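Local coordinates for protein escJ (Escherichia coli, PDB 1YJ7) that forms part of the molecular platform on which the type III secretion system of enteropathogenic E. coli assembles, as a lipoprotein of the YscJ family, at the interface of chains A and B. Numbering follows the deposited sequence. Chains: chain A/B, escJ.

Contact 1: the interface of chains A and B. Residues chain A 15-16, 19; chain B 4-6, 47, 51.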
ATOM      1  N   ASN A  15      17.254 -12.431 -22.444  1.00 13.86           N
ATOM      2  CA  ASN A  15      16.048 -13.233 -22.612  1.00 14.00           C
ATOM      3  C   ASN A  15      15.257 -12.889 -23.864  1.00 13.75           C
ATOM      4  O   ASN A  15      14.765 -13.777 -24.547  1.00 13.71           O
ATOM      5  CB  ASN A  15      15.113 -13.110 -21.412  1.00 14.30           C
ATOM      6  CG  ASN A  15      15.619 -13.856 -20.212  1.00 14.93           C
ATOM      7  OD1 ASN A  15      16.461 -14.748 -20.319  1.00 16.31           O
ATOM      8  ND2 ASN A  15      15.108 -13.490 -19.047  1.00 15.81           N
ATOM      9  N   GLN A  16      15.138 -11.603 -24.160  1.00 14.02           N
ATOM     10  CA  GLN A  16      14.433 -11.170 -25.356  1.00 14.42           C
ATOM     11  C   GLN A  16      15.148 -11.684 -26.614  1.00 13.60           C
ATOM     12  O   GLN A  16      14.519 -12.209 -27.529  1.00 13.27           O
ATOM     13  CB  GLN A  16      14.251  -9.650 -25.376  0.50 14.79           C
ATOM     14  CG  GLN A  16      13.371  -9.036 -24.221  0.50 15.63           C
ATOM     15  CD  GLN A  16      12.181  -9.898 -23.711  0.50 14.33           C
ATOM     16  OE1 GLN A  16      11.269 -10.232 -24.462  0.50 12.97           O
ATOM     17  NE2 GLN A  16      12.190 -10.213 -22.402  0.50 14.70           N
ATOM     18  N   ALA A  19      14.871 -15.645 -26.804  1.00 12.01           N
ATOM     19  CA  ALA A  19      13.548 -16.054 -27.250  1.00 12.35           C
ATOM     20  C   ALA A  19      13.320 -15.721 -28.723  1.00 13.12           C
ATOM     21  O   ALA A  19      12.738 -16.516 -29.448  1.00 12.58           O
ATOM     22  CB  ALA A  19      12.454 -15.447 -26.362  1.00 13.03           C
TER
ATOM     23  N   GLN B   4      18.091 -20.367 -17.385  1.00 20.01           N
ATOM     24  CA  GLN B   4      17.797 -19.327 -16.409  1.00 19.94           C
ATOM     25  C   GLN B   4      16.833 -18.279 -16.991  1.00 19.83           C
ATOM     26  O   GLN B   4      16.963 -17.895 -18.148  1.00 18.39           O
ATOM     27  CB  GLN B   4      19.099 -18.681 -16.016  1.00 20.31           C
ATOM     28  CG  GLN B   4      19.029 -17.729 -14.867  1.00 23.00           C
ATOM     29  CD  GLN B   4      20.385 -17.196 -14.553  1.00 26.70           C
ATOM     30  OE1 GLN B   4      20.732 -16.083 -14.980  1.00 29.17           O
ATOM     31  NE2 GLN B   4      21.188 -17.995 -13.826  1.00 28.12           N
ATOM     32  N   LEU B   5      15.837 -17.879 -16.193  1.00 18.75           N
ATOM     33  CA  LEU B   5      14.949 -16.766 -16.511  1.00 18.88           C
ATOM     34  C   LEU B   5      15.522 -15.509 -15.866  1.00 18.65           C
ATOM     35  O   LEU B   5      16.074 -14.638 -16.536  1.00 17.30           O
ATOM     36  CB  LEU B   5      13.539 -17.039 -15.980  1.00 19.34           C
ATOM     37  CG  LEU B   5      12.403 -17.566 -16.854  1.00 22.88           C
ATOM     38  CD1 LEU B   5      12.788 -18.029 -18.237  1.00 23.52           C
ATOM     39  CD2 LEU B   5      11.562 -18.599 -16.113  1.00 22.78           C
ATOM     40  N   TYR B   6      15.427 -15.431 -14.540  1.00 17.88           N
ATOM     41  CA  TYR B   6      15.898 -14.267 -13.792  1.00 18.33           C
ATOM     42  C   TYR B   6      16.489 -14.705 -12.454  1.00 19.44           C
ATOM     43  O   TYR B   6      16.034 -15.703 -11.873  1.00 19.78           O
ATOM     44  CB  TYR B   6      14.748 -13.283 -13.548  1.00 18.50           C
ATOM     45  CG  TYR B   6      14.203 -12.702 -14.822  1.00 17.17           C
ATOM     46  CD1 TYR B   6      13.049 -13.196 -15.396  1.00 18.23           C
ATOM     47  CD2 TYR B   6      14.883 -11.678 -15.485  1.00 18.52           C
ATOM     48  CE1 TYR B   6      12.565 -12.676 -16.600  1.00 19.96           C
ATOM     49  CE2 TYR B   6      14.413 -11.165 -16.679  1.00 19.39           C
ATOM     50  CZ  TYR B   6      13.271 -11.666 -17.233  1.00 19.17           C
ATOM     51  OH  TYR B   6      12.830 -11.140 -18.421  1.00 20.10           O
ATOM     52  N   PHE B  47      11.161 -22.261 -22.824  1.00 16.33           N
ATOM     53  CA  PHE B  47      11.734 -20.934 -22.628  1.00 15.75           C
ATOM     54  C   PHE B  47      10.969 -19.842 -23.356  1.00 15.49           C
ATOM     55  O   PHE B  47      10.621 -18.827 -22.763  1.00 15.49           O
ATOM     56  CB  PHE B  47      13.203 -20.884 -23.067  1.00 15.17           C
ATOM     57  CG  PHE B  47      13.865 -19.571 -22.769  1.00 15.13           C
ATOM     58  CD1 PHE B  47      14.411 -19.321 -21.533  1.00 14.37           C
ATOM     59  CD2 PHE B  47      13.885 -18.565 -23.714  1.00 13.99           C
ATOM     60  CE1 PHE B  47      15.008 -18.113 -21.252  1.00 15.56           C
ATOM     61  CE2 PHE B  47      14.486 -17.356 -23.434  1.00 15.99           C
ATOM     62  CZ  PHE B  47      15.027 -17.129 -22.201  1.00 13.95           C
ATOM     63  N   ILE B  51       8.860 -16.746 -21.493  1.00 15.06           N
ATOM     64  CA  ILE B  51       9.155 -15.345 -21.643  1.00 15.51           C
ATOM     65  C   ILE B  51       7.918 -14.602 -22.152  1.00 15.90           C
ATOM     66  O   ILE B  51       7.636 -13.509 -21.690  1.00 16.51           O
ATOM     67  CB  ILE B  51      10.395 -15.127 -22.571  1.00 14.94           C
ATOM     68  CG1 ILE B  51      11.663 -15.651 -21.888  1.00 15.48           C
ATOM     69  CG2 ILE B  51      10.538 -13.658 -22.973  1.00 16.70           C
ATOM     70  CD1 ILE B  51      12.018 -15.022 -20.564  1.00 16.71           C
TER
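The carboxamide of A:Asn15, projecting from helix 11-23, enters a notch of chain B between the rings of B:Tyr6 and B:Phe47, with B:Ile51 against its CB. Its amide nitrogen ND2 donates a nearly straight hydrogen bond (174° at the hydrogen) to the backbone carbonyl B:Leu5 O over 2.9 Å. The acceptor lies in the amide plane, whereas the donor sits above the carbonyl plane. The same ND2 rests on a face of the B:Tyr6 ring, toward the rim at the hydroxyl end, with the amide and ring planes 83° apart. Asparagine suits this place: its short side chain offers an N-H to strand 3-6 and still fits between aromatic neighbours. With CG anti to the carbonyl carbon (chi1 -74°), the amide reaches strand 3-6 while CB stays against helix 47-56. There B:Ile51 supplies a flexible aliphatic end, its CD1 3.7 Å from A:Asn15 CB, and its other branch, CG2, meets the amide end of A:Gln16. B:Phe47 points its far rim at chain A, with the backbone oxygen of A:Asn15 in plane at its edge. The small side chain of A:Ala19 lets the helix come near this ring, CB lying 4.0 Å from B:Phe47 CE2.

Contact 2: the interface of chains A and B. Residues chain A 83, 86-87, 90; chain B 71, 81-82, 85.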
ATOM      1  N   GLU A  83      15.197  22.363 -13.819  1.00 31.21           N
ATOM      2  CA  GLU A  83      14.268  21.922 -12.799  1.00 30.88           C
ATOM      3  C   GLU A  83      12.970  21.417 -13.407  1.00 29.36           C
ATOM      4  O   GLU A  83      12.489  20.344 -13.048  1.00 29.21           O
ATOM      5  CB  GLU A  83      13.958  23.091 -11.845  1.00 31.58           C
ATOM      6  CG  GLU A  83      12.917  22.761 -10.798  1.00 34.85           C
ATOM      7  CD  GLU A  83      13.394  21.680  -9.859  1.00 38.79           C
ATOM      8  OE1 GLU A  83      14.629  21.500  -9.762  1.00 41.92           O
ATOM      9  OE2 GLU A  83      12.536  21.022  -9.214  1.00 42.25           O
ATOM     10  N   LYS A  86      13.179  18.113 -15.088  1.00 21.38           N
ATOM     11  CA  LYS A  86      13.225  17.014 -14.129  1.00 21.31           C
ATOM     12  C   LYS A  86      11.856  16.747 -13.513  1.00 20.63           C
ATOM     13  O   LYS A  86      11.493  15.612 -13.288  1.00 20.23           O
ATOM     14  CB  LYS A  86      14.305  17.263 -13.069  1.00 22.09           C
ATOM     15  CG  LYS A  86      15.695  17.003 -13.617  1.00 24.02           C
ATOM     16  CD  LYS A  86      16.735  16.818 -12.550  1.00 28.10           C
ATOM     17  CE  LYS A  86      18.133  16.993 -13.144  1.00 29.26           C
ATOM     18  NZ  LYS A  86      19.247  16.597 -12.233  1.00 30.14           N
ATOM     19  N   ILE A  87      11.084  17.799 -13.262  1.00 20.43           N
ATOM     20  CA  ILE A  87       9.717  17.652 -12.782  1.00 19.89           C
ATOM     21  C   ILE A  87       8.833  16.951 -13.832  1.00 19.18           C
ATOM     22  O   ILE A  87       7.981  16.110 -13.507  1.00 17.13           O
ATOM     23  CB  ILE A  87       9.142  19.061 -12.434  1.00 20.94           C
ATOM     24  CG1 ILE A  87       9.839  19.631 -11.185  1.00 23.05           C
ATOM     25  CG2 ILE A  87       7.628  19.013 -12.320  1.00 21.92           C
ATOM     26  CD1 ILE A  87       9.375  19.012  -9.876  1.00 25.93           C
ATOM     27  N   LEU A  90       9.765  13.283 -13.976  1.00 16.94           N
ATOM     28  CA  LEU A  90       9.140  12.577 -12.851  1.00 17.46           C
ATOM     29  C   LEU A  90       7.671  12.277 -13.127  1.00 16.52           C
ATOM     30  O   LEU A  90       7.205  11.187 -12.843  1.00 16.35           O
ATOM     31  CB  LEU A  90       9.296  13.368 -11.539  1.00 18.54           C
ATOM     32  CG  LEU A  90       8.748  12.706 -10.289  1.00 21.60           C
ATOM     33  CD1 LEU A  90       9.552  11.442  -9.948  1.00 24.41           C
ATOM     34  CD2 LEU A  90       8.769  13.683  -9.122  1.00 25.07           C
TER
ATOM     35  N   PHE B  71      15.621  14.066  -6.981  1.00 36.77           N
ATOM     36  CA  PHE B  71      15.743  15.196  -6.067  1.00 37.70           C
ATOM     37  C   PHE B  71      16.317  14.708  -4.720  1.00 38.73           C
ATOM     38  O   PHE B  71      15.571  14.502  -3.753  1.00 39.11           O
ATOM     39  CB  PHE B  71      14.370  15.839  -5.856  1.00 37.23           C
ATOM     40  CG  PHE B  71      13.786  16.457  -7.097  1.00 37.20           C
ATOM     41  CD1 PHE B  71      12.521  16.092  -7.541  1.00 36.70           C
ATOM     42  CD2 PHE B  71      14.494  17.409  -7.818  1.00 37.26           C
ATOM     43  CE1 PHE B  71      11.982  16.658  -8.686  1.00 37.59           C
ATOM     44  CE2 PHE B  71      13.960  17.978  -8.960  1.00 37.54           C
ATOM     45  CZ  PHE B  71      12.705  17.609  -9.394  1.00 37.19           C
ATOM     46  N   SER B  81       9.913  24.287  -6.089  1.00 41.85           N
ATOM     47  CA  SER B  81       9.440  23.291  -7.050  1.00 40.86           C
ATOM     48  C   SER B  81       9.695  21.866  -6.568  1.00 39.71           C
ATOM     49  O   SER B  81       8.823  21.012  -6.674  1.00 39.37           O
ATOM     50  CB  SER B  81      10.115  23.499  -8.407  1.00 40.90           C
ATOM     51  OG  SER B  81       9.632  24.692  -9.003  1.00 42.35           O
ATOM     52  N   GLN B  82      10.896  21.628  -6.053  1.00 38.62           N
ATOM     53  CA  GLN B  82      11.305  20.317  -5.562  1.00 38.32           C
ATOM     54  C   GLN B  82      10.555  19.947  -4.274  1.00 37.62           C
ATOM     55  O   GLN B  82      10.159  18.795  -4.069  1.00 36.47           O
ATOM     56  CB  GLN B  82      12.804  20.323  -5.307  1.00 38.57           C
ATOM     57  CG  GLN B  82      13.325  19.140  -4.536  1.00 40.84           C
ATOM     58  CD  GLN B  82      14.836  19.151  -4.394  1.00 44.18           C
ATOM     59  OE1 GLN B  82      15.374  18.556  -3.455  1.00 46.67           O
ATOM     60  NE2 GLN B  82      15.529  19.808  -5.332  1.00 45.05           N
ATOM     61  N   ALA B  85       6.989  18.956  -5.202  1.00 28.45           N
ATOM     62  CA  ALA B  85       6.972  17.594  -5.744  1.00 27.28           C
ATOM     63  C   ALA B  85       6.959  16.538  -4.631  1.00 26.27           C
ATOM     64  O   ALA B  85       6.240  15.535  -4.726  1.00 24.99           O
ATOM     65  CB  ALA B  85       8.184  17.376  -6.640  1.00 27.35           C
TER
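Helix 80-99 of chain A packs against chain B, which contributes the start of its own helix 80-99 and B:Phe71 from the preceding extended linker. The outer rim of B:Phe71 (CE1, CZ, CE2) meets A:Glu83 and A:Ile87, one helical turn apart, both displaced to the same side of the ring plane; A:Lys86 CB meets the rim from the opposite side, 4.0 Å from B:Phe71 CZ. A:Ile87 crosses the ring at about a right angle and brings its CD1 methyl 3.6 Å from B:Phe71 CZ. That methyl also reaches B:Ala85 CB, at 3.8 Å, so the slim branch of isoleucine bridges linker and partner helix, where alanine leaves room for it. Farther along the rim, toward CE2, lies the carboxylate of A:Glu83, its plane 28° from that of the ring and OE2 3.4 Å from B:Phe71 CE2. The A:Glu83 chain leaves anti to the backbone N (chi1 176°) and bends at chi2 (64°), turning the carboxylate toward the first turn of chain B's helix. Amide N-H groups there would probably favour a negative charge. A:Glu83 CG also packs, 3.8 Å from B:Ser81 CB. B:Gln82 CB lies 4.2 Å above the B:Phe71 ring plane, offset toward the rim, on the side of A:Glu83 and A:Ile87.

Contact 3: the interface of chains A and B. Residues chain A 12, 100, 106-107; chain B 62, 64.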
ATOM      1  N   LYS A  12      17.141  -9.341 -18.784  1.00 17.35           N
ATOM      2  CA  LYS A  12      15.932  -9.075 -19.571  1.00 18.37           C
ATOM      3  C   LYS A  12      16.219  -9.062 -21.078  1.00 17.85           C
ATOM      4  O   LYS A  12      15.496  -9.684 -21.857  1.00 17.39           O
ATOM      5  CB  LYS A  12      15.313  -7.730 -19.180  1.00 19.17           C
ATOM      6  CG  LYS A  12      13.941  -7.457 -19.753  1.00 23.24           C
ATOM      7  CD  LYS A  12      13.423  -6.117 -19.200  1.00 27.99           C
ATOM      8  CE  LYS A  12      11.951  -5.902 -19.501  1.00 31.71           C
ATOM      9  NZ  LYS A  12      11.463  -4.616 -18.894  1.00 33.98           N
ATOM     10  N   SER A 100       1.395   0.978 -16.326  1.00 16.08           N
ATOM     11  CA  SER A 100       2.025  -0.331 -16.388  1.00 17.08           C
ATOM     12  C   SER A 100       1.326  -1.345 -15.469  1.00 17.10           C
ATOM     13  O   SER A 100       1.551  -2.539 -15.601  1.00 17.85           O
ATOM     14  CB  SER A 100       3.514  -0.235 -16.054  1.00 17.35           C
ATOM     15  OG  SER A 100       4.234   0.542 -17.024  1.00 19.93           O
ATOM     16  N   ILE A 106       2.311  -4.490 -21.595  1.00 15.86           N
ATOM     17  CA  ILE A 106       3.665  -5.025 -21.594  1.00 16.49           C
ATOM     18  C   ILE A 106       4.698  -3.928 -21.343  1.00 15.84           C
ATOM     19  O   ILE A 106       5.684  -4.132 -20.623  1.00 16.35           O
ATOM     20  CB  ILE A 106       3.987  -5.703 -22.963  1.00 16.78           C
ATOM     21  CG1 ILE A 106       3.132  -6.943 -23.164  1.00 18.31           C
ATOM     22  CG2 ILE A 106       5.491  -6.036 -23.071  1.00 17.80           C
ATOM     23  CD1 ILE A 106       3.298  -7.567 -24.514  1.00 19.30           C
ATOM     24  N   ASP A 107       4.495  -2.780 -21.981  1.00 14.51           N
ATOM     25  CA  ASP A 107       5.428  -1.669 -21.894  1.00 15.02           C
ATOM     26  C   ASP A 107       4.648  -0.382 -22.209  1.00 14.74           C
ATOM     27  O   ASP A 107       3.571  -0.421 -22.775  1.00 14.99           O
ATOM     28  CB  ASP A 107       6.574  -1.896 -22.914  1.00 14.45           C
ATOM     29  CG  ASP A 107       7.816  -1.076 -22.642  1.00 16.91           C
ATOM     30  OD1 ASP A 107       8.836  -1.316 -23.370  1.00 17.91           O
ATOM     31  OD2 ASP A 107       7.889  -0.172 -21.770  1.00 15.65           O
TER
ATOM     32  N   LYS B  62       9.222  -3.355 -13.889  1.00 25.84           N
ATOM     33  CA  LYS B  62      10.209  -2.327 -14.197  1.00 27.30           C
ATOM     34  C   LYS B  62      10.442  -1.414 -13.015  1.00 27.26           C
ATOM     35  O   LYS B  62       9.557  -1.212 -12.195  1.00 27.75           O
ATOM     36  CB  LYS B  62       9.739  -1.445 -15.359  1.00 27.95           C
ATOM     37  CG  LYS B  62       9.430  -2.171 -16.622  1.00 30.67           C
ATOM     38  CD  LYS B  62       8.909  -1.171 -17.646  1.00 32.54           C
ATOM     39  CE  LYS B  62       8.591  -1.829 -18.968  1.00 33.66           C
ATOM     40  NZ  LYS B  62       7.676  -2.998 -18.817  1.00 32.65           N
ATOM     41  N   PHE B  64      11.007   2.436 -12.122  1.00 26.96           N
ATOM     42  CA  PHE B  64      10.752   3.776 -12.639  1.00 26.15           C
ATOM     43  C   PHE B  64      11.459   4.781 -11.740  1.00 26.83           C
ATOM     44  O   PHE B  64      11.860   4.453 -10.611  1.00 25.90           O
ATOM     45  CB  PHE B  64       9.260   4.068 -12.669  1.00 25.81           C
ATOM     46  CG  PHE B  64       8.482   3.146 -13.552  1.00 23.91           C
ATOM     47  CD1 PHE B  64       8.328   3.426 -14.892  1.00 24.13           C
ATOM     48  CD2 PHE B  64       7.909   1.991 -13.037  1.00 24.31           C
ATOM     49  CE1 PHE B  64       7.598   2.562 -15.721  1.00 24.50           C
ATOM     50  CE2 PHE B  64       7.187   1.139 -13.848  1.00 24.09           C
ATOM     51  CZ  PHE B  64       7.033   1.427 -15.194  1.00 23.27           C
TER
HETATM   52  O   HOH W   1       5.513  -0.981 -18.731  1.00 30.50           O
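B:Lys62 reaches across to chain A and donates a hydrogen bond from its side-chain ammonium nitrogen NZ to the backbone carbonyl A:Ile106 O, at 2.9 Å. The donor lies in the carbonyl plane, with a C=O...N angle of 147°. NZ also meets a water at 3.0 Å, which continues to the hydroxyl A:Ser100 OG at 2.6 Å. A long side chain suits this task: B:Lys62 runs extended through chi2 and chi3 and bends at its last torsion (chi4 53°), which swings NZ toward the carbonyl and the water. At that bend the methylene CE lies 3.3 Å from A:Asp107 OD2. A:Asp107 OD2 is 4.1 Å from B:Lys62 NZ, too far for a direct pairing but near enough that it may steady the positive charge. A:Lys12 arrives at about a right angle from helix 11-23, its NZ 4.1 Å from B:Lys62 NZ; the aspartate and the carbonyl may soften this likeness of charge. Further out, B:Phe64 CZ flanks the serine, 3.5 Å from A:Ser100 OG. In this crystal the site links the segment between helices 47-56 and 80-99 of one copy to strand 105-113, and through water to A:Ser100, of the next; if the platform packs this way, it may hold neighbours in register.

The three contacts lie along one elongated interface, with contact 3 in the middle: the centres of its C-alpha atoms are about 15 Å from those of contact 1 and about 22 Å from those of contact 2, while contacts 1 and 2 are about 36 Å apart. Chain A's helix 11-23 serves both contacts 1 and 3, and the stretch of chain B between helices 47-56 and 80-99 supplies the chain B side of contact 3 and B:Phe71 of contact 2. In contact 2 both copies use helix 80-99, but with different residues, and the interface is no exact two-fold; such side-by-side packing could repeat and would suit a many-subunit platform.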